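Local structure of acyl-CoA dehydrogenase domain protein Tcur3483 (Thermomonospora curvata, 6WY9) at residues A[344-347]-A[348-352]; A[370-373]-A[374-378]. The protein probably acts as a flavin-dependent oxidoreductase of the acyl-CoA dehydrogenase family, binding FAD and acting on CH-CH groups of its substrates. One frame throughout, in Å; residues are numbered along the deposited sequence.

Contacts 1 and 2 lie on two helices that follow each other in the chain, 326-350 and 369-380, and pack together in the C-terminal domain. Their centres are about 11 Å apart, and Thr348 and Gln344 of contact 1 rest against Ile370, Leu373 and Ser374 of contact 2. Both are largely buried, both are also reached by a chain of another protein, and both fold a hydroxyl back onto the carbonyl four residues earlier. Contact 1 is the more peripheral, where a helix runs out among aliphatic side chains. Contact 2, with the side chain of Gln376 about 8 Å from the bound dihydroflavine-adenine dinucleotide, differs in its Glu371-Arg375 salt bridge and Gln372-Gln376 pair.

Contact 1 (A[344-347]-A[348-352])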
loop_
_atom_site.group_PDB
_atom_site.type_symbol
_atom_site.label_atom_id
_atom_site.label_comp_id
_atom_site.label_asym_id
_atom_site.label_seq_id
_atom_site.Cartn_x
_atom_site.Cartn_y
_atom_site.Cartn_z
ATOM N N GLN A 344 0.212 8.135 12.234
ATOM C CA GLN A 344 -0.829 8.055 13.253
ATOM C C GLN A 344 -1.357 6.635 13.393
ATOM O O GLN A 344 -1.526 6.151 14.512
ATOM C CB GLN A 344 -1.971 9.040 12.936
ATOM C CG GLN A 344 -1.537 10.511 13.194
ATOM C CD GLN A 344 -2.329 11.567 12.409
ATOM O OE1 GLN A 344 -3.288 11.246 11.696
ATOM N NE2 GLN A 344 -1.896 12.843 12.514
ATOM N N ARG A 345 -1.674 5.967 12.269
ATOM C CA ARG A 345 -2.189 4.596 12.342
ATOM C C ARG A 345 -1.178 3.694 13.008
ATOM O O ARG A 345 -1.513 2.878 13.867
ATOM C CB ARG A 345 -2.476 4.023 10.943
ATOM C CG ARG A 345 -3.718 4.579 10.228
ATOM C CD ARG A 345 -3.765 4.045 8.771
ATOM N NE ARG A 345 -3.838 2.572 8.703
ATOM C CZ ARG A 345 -4.444 1.939 7.708
ATOM N NH1 ARG A 345 -5.029 2.641 6.747
ATOM N NH2 ARG A 345 -4.471 0.627 7.652
ATOM N N THR A 346 0.083 3.841 12.600
ATOM C CA THR A 346 1.123 2.905 12.989
ATOM C C THR A 346 1.476 3.057 14.467
ATOM O O THR A 346 1.578 2.062 15.180
ATOM C CB THR A 346 2.358 3.111 12.102
ATOM O OG1 THR A 346 2.003 2.932 10.728
ATOM C CG2 THR A 346 3.450 2.100 12.483
ATOM N N LEU A 347 1.643 4.303 14.943
ATOM C CA LEU A 347 1.943 4.550 16.351
ATOM C C LEU A 347 0.789 4.128 17.250
ATOM O O LEU A 347 1.032 3.650 18.368
ATOM C CB LEU A 347 2.282 6.036 16.633
ATOM C CG LEU A 347 3.569 6.588 15.969
ATOM C CD1 LEU A 347 3.768 8.104 16.300
ATOM C CD2 LEU A 347 4.883 5.755 16.326
ATOM N N THR A 348 -0.458 4.311 16.798
ATOM C CA THR A 348 -1.595 3.817 17.558
ATOM C C THR A 348 -1.484 2.298 17.779
ATOM O O THR A 348 -1.730 1.795 18.887
ATOM C CB THR A 348 -2.916 4.180 16.830
ATOM O OG1 THR A 348 -3.114 5.599 16.878
ATOM C CG2 THR A 348 -4.122 3.518 17.529
ATOM N N GLY A 349 -1.172 1.549 16.721
ATOM C CA GLY A 349 -0.966 0.114 16.891
ATOM C C GLY A 349 0.112 -0.194 17.922
ATOM O O GLY A 349 -0.067 -1.062 18.781
ATOM N N ILE A 350 1.233 0.535 17.869
ATOM C CA ILE A 350 2.332 0.270 18.810
ATOM C C ILE A 350 1.901 0.525 20.243
ATOM O O ILE A 350 2.376 -0.137 21.181
ATOM C CB ILE A 350 3.570 1.116 18.437
ATOM C CG1 ILE A 350 4.128 0.605 17.077
ATOM C CG2 ILE A 350 4.614 1.082 19.605
ATOM C CD1 ILE A 350 5.244 1.588 16.431
ATOM N N LEU A 351 1.006 1.492 20.445
ATOM C CA LEU A 351 0.531 1.799 21.780
ATOM C C LEU A 351 -0.359 0.706 22.363
ATOM O O LEU A 351 -0.646 0.760 23.560
ATOM C CB LEU A 351 -0.215 3.149 21.772
ATOM C CG LEU A 351 0.629 4.391 21.482
ATOM C CD1 LEU A 351 -0.257 5.665 21.593
ATOM C CD2 LEU A 351 1.749 4.501 22.500
ATOM N N GLY A 352 -0.786 -0.282 21.576
ATOM C CA GLY A 352 -1.536 -1.352 22.206
ATOM C C GLY A 352 -2.883 -0.883 22.730
ATOM O O GLY A 352 -3.518 0.038 22.192
#
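The carbonyl oxygen of Gln344 takes two bonds from Thr348, one from its amide N at 3.1 Å and one from its hydroxyl OG1 at 2.9 Å. The two donors come from opposite faces of the carbonyl plane, each tilted out of it by roughly 30°, and together they share a single acceptor. The hydroxyl can fold back in this way because OG1 stands beside its own backbone N (chi1 -68°), which leaves CG2 anti to that nitrogen. Two residues earlier, Thr346 likewise bonds from OG1 to the carbonyl oxygen of Asp342, four residues back. Backbone bonds continue from Gly349 N to Arg345 O, from Ile350 N to Thr346 O and from Leu351 N to Leu347 O, the last 3.0 Å long. Outside this spine the aliphatic side chains touch at their methyl ends. A methyl of Leu347, CD2, lies 4.2 Å from CD1 of Ile350, the two chains crossing at a slant, while CG1 of Ile350 sits 3.5 Å from Thr346 O. Leu351 folds back over the previous turn, bringing CG to 3.2 Å from Leu347 O. Leu347 and Ile350 both rest on Val279 of helix 263-286, and Leu351 rests on Trp282 of the same helix. On the side of the partner protein, Arg345 NH1 bonds to a polar side chain of that other chain. Gly352, with phi of 67°, then turns the chain out of helical geometry. A last helical turn followed by a glycine of positive phi is a familiar C-terminal end of an alpha-helix, here in the helical C-terminal domain of the acyl-CoA dehydrogenase fold.

Contact 2 (A[370-373]-A[374-378]); sequences IEQL and SRQGI
Glu371 and Arg375 bend toward each other: the glutamate leaves its backbone with CG anti to N (chi1 -165°) and then turns at chi2, while the arginine runs straight and folds at chi3 (-94°). The guanidinium thus grips the carboxylate side-on, with NH2 reaching OE1 at 2.7 Å and NE reaching OE2 at 3.0 Å. NH2 meets OE1 on its syn lone pair, and OE1 lies in the guanidinium plane; the two flat groups are nearly coplanar, 27° apart. This is an i to i+4 salt bridge on one face of helix 369-380, and CA of Gln372 covers a face of the guanidinium. Arg375 NH1 also bonds to Val223 O, and Glu371 OE2 to a polar side chain of a chain of another protein. Further round, Ser374 spans a turn with N and OG both at 2.9 Å from Ile370 O, approaching from opposite faces. Beyond it the helix is weakly bonded: Leu373 O accepts from Gln376 N, three residues on, well above the carbonyl plane, and from Gly377 N at 2.7 Å, almost in line with the C=O bond. Gln372 and Gln376 cross at a slant with their amides turned well away from parallel, CG of the first 3.5 Å from NE2 of the second, and their NE2 atoms both bond to Gly224 O.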
loop_
_atom_site.group_PDB
_atom_site.type_symbol
_atom_site.label_atom_id
_atom_site.label_comp_id
_atom_site.label_asym_id
_atom_site.label_seq_id
_atom_site.Cartn_x
_atom_site.Cartn_y
_atom_site.Cartn_z
ATOM N N ILE A 370 -1.914 11.082 20.330
ATOM C CA ILE A 370 -1.928 10.345 19.067
ATOM C C ILE A 370 -3.333 9.842 18.771
ATOM O O ILE A 370 -3.766 9.796 17.609
ATOM C CB ILE A 370 -0.908 9.201 19.104
ATOM C CG1 ILE A 370 0.522 9.803 19.151
ATOM C CG2 ILE A 370 -1.094 8.291 17.842
ATOM C CD1 ILE A 370 1.612 8.832 19.651
ATOM N N GLU A 371 -4.067 9.461 19.816
ATOM C CA GLU A 371 -5.474 9.137 19.619
ATOM C C GLU A 371 -6.232 10.345 19.044
ATOM O O GLU A 371 -6.976 10.212 18.070
ATOM C CB GLU A 371 -6.076 8.666 20.938
ATOM C CG GLU A 371 -7.437 7.960 20.797
ATOM C CD GLU A 371 -8.583 8.923 20.561
ATOM O OE1 GLU A 371 -8.539 10.063 21.097
ATOM O OE2 GLU A 371 -9.546 8.522 19.856
ATOM N N GLN A 372 -6.074 11.537 19.643
ATOM C CA GLN A 372 -6.818 12.681 19.115
ATOM C C GLN A 372 -6.321 13.113 17.722
ATOM O O GLN A 372 -7.137 13.436 16.837
ATOM C CB GLN A 372 -6.778 13.855 20.095
ATOM C CG GLN A 372 -7.464 15.097 19.497
ATOM C CD GLN A 372 -7.724 16.149 20.533
ATOM O OE1 GLN A 372 -6.949 16.295 21.469
ATOM N NE2 GLN A 372 -8.827 16.885 20.392
ATOM N N LEU A 373 -5.001 13.051 17.480
ATOM C CA LEU A 373 -4.459 13.444 16.174
ATOM C C LEU A 373 -4.911 12.501 15.075
ATOM O O LEU A 373 -5.081 12.932 13.935
ATOM C CB LEU A 373 -2.915 13.505 16.214
ATOM C CG LEU A 373 -2.363 14.783 16.888
ATOM C CD1 LEU A 373 -0.864 14.667 17.186
ATOM C CD2 LEU A 373 -2.652 16.050 16.045
ATOM N N SER A 374 -5.078 11.208 15.381
ATOM C CA SER A 374 -5.673 10.290 14.409
ATOM C C SER A 374 -7.051 10.749 13.954
ATOM O O SER A 374 -7.444 10.488 12.809
ATOM C CB SER A 374 -5.829 8.890 15.008
ATOM O OG SER A 374 -4.570 8.308 15.255
ATOM N N ARG A 375 -7.823 11.363 14.847
ATOM C CA ARG A 375 -9.149 11.824 14.448
ATOM C C ARG A 375 -9.101 13.150 13.709
ATOM O O ARG A 375 -10.140 13.590 13.203
ATOM C CB ARG A 375 -10.071 11.949 15.677
ATOM C CG ARG A 375 -10.265 10.634 16.431
ATOM C CD ARG A 375 -11.200 10.852 17.600
ATOM N NE ARG A 375 -10.492 11.132 18.852
ATOM C CZ ARG A 375 -10.591 12.266 19.552
ATOM N NH1 ARG A 375 -11.335 13.301 19.100
ATOM N NH2 ARG A 375 -9.910 12.367 20.697
ATOM N N GLN A 376 -7.932 13.798 13.654
ATOM C CA GLN A 376 -7.776 15.063 12.937
ATOM C C GLN A 376 -6.978 14.925 11.649
ATOM O O GLN A 376 -7.261 15.644 10.682
ATOM C CB GLN A 376 -7.097 16.125 13.829
ATOM C CG GLN A 376 -7.699 16.296 15.178
ATOM C CD GLN A 376 -6.932 17.304 16.019
ATOM O OE1 GLN A 376 -5.849 17.735 15.638
ATOM N NE2 GLN A 376 -7.490 17.682 17.164
ATOM N N GLY A 377 -5.979 14.019 11.614
ATOM C CA GLY A 377 -5.153 13.855 10.414
ATOM C C GLY A 377 -5.958 13.611 9.149
ATOM O O GLY A 377 -5.534 13.977 8.043
ATOM N N ILE A 378 -7.122 12.982 9.286
ATOM C CA ILE A 378 -8.016 12.746 8.166
ATOM C C ILE A 378 -8.435 14.037 7.458
ATOM O O ILE A 378 -8.769 14.007 6.267
ATOM C CB ILE A 378 -9.244 11.941 8.685
ATOM C CG1 ILE A 378 -9.850 12.613 9.936
ATOM C CG2 ILE A 378 -8.849 10.478 8.971
ATOM C CD1 ILE A 378 -11.061 11.894 10.538
#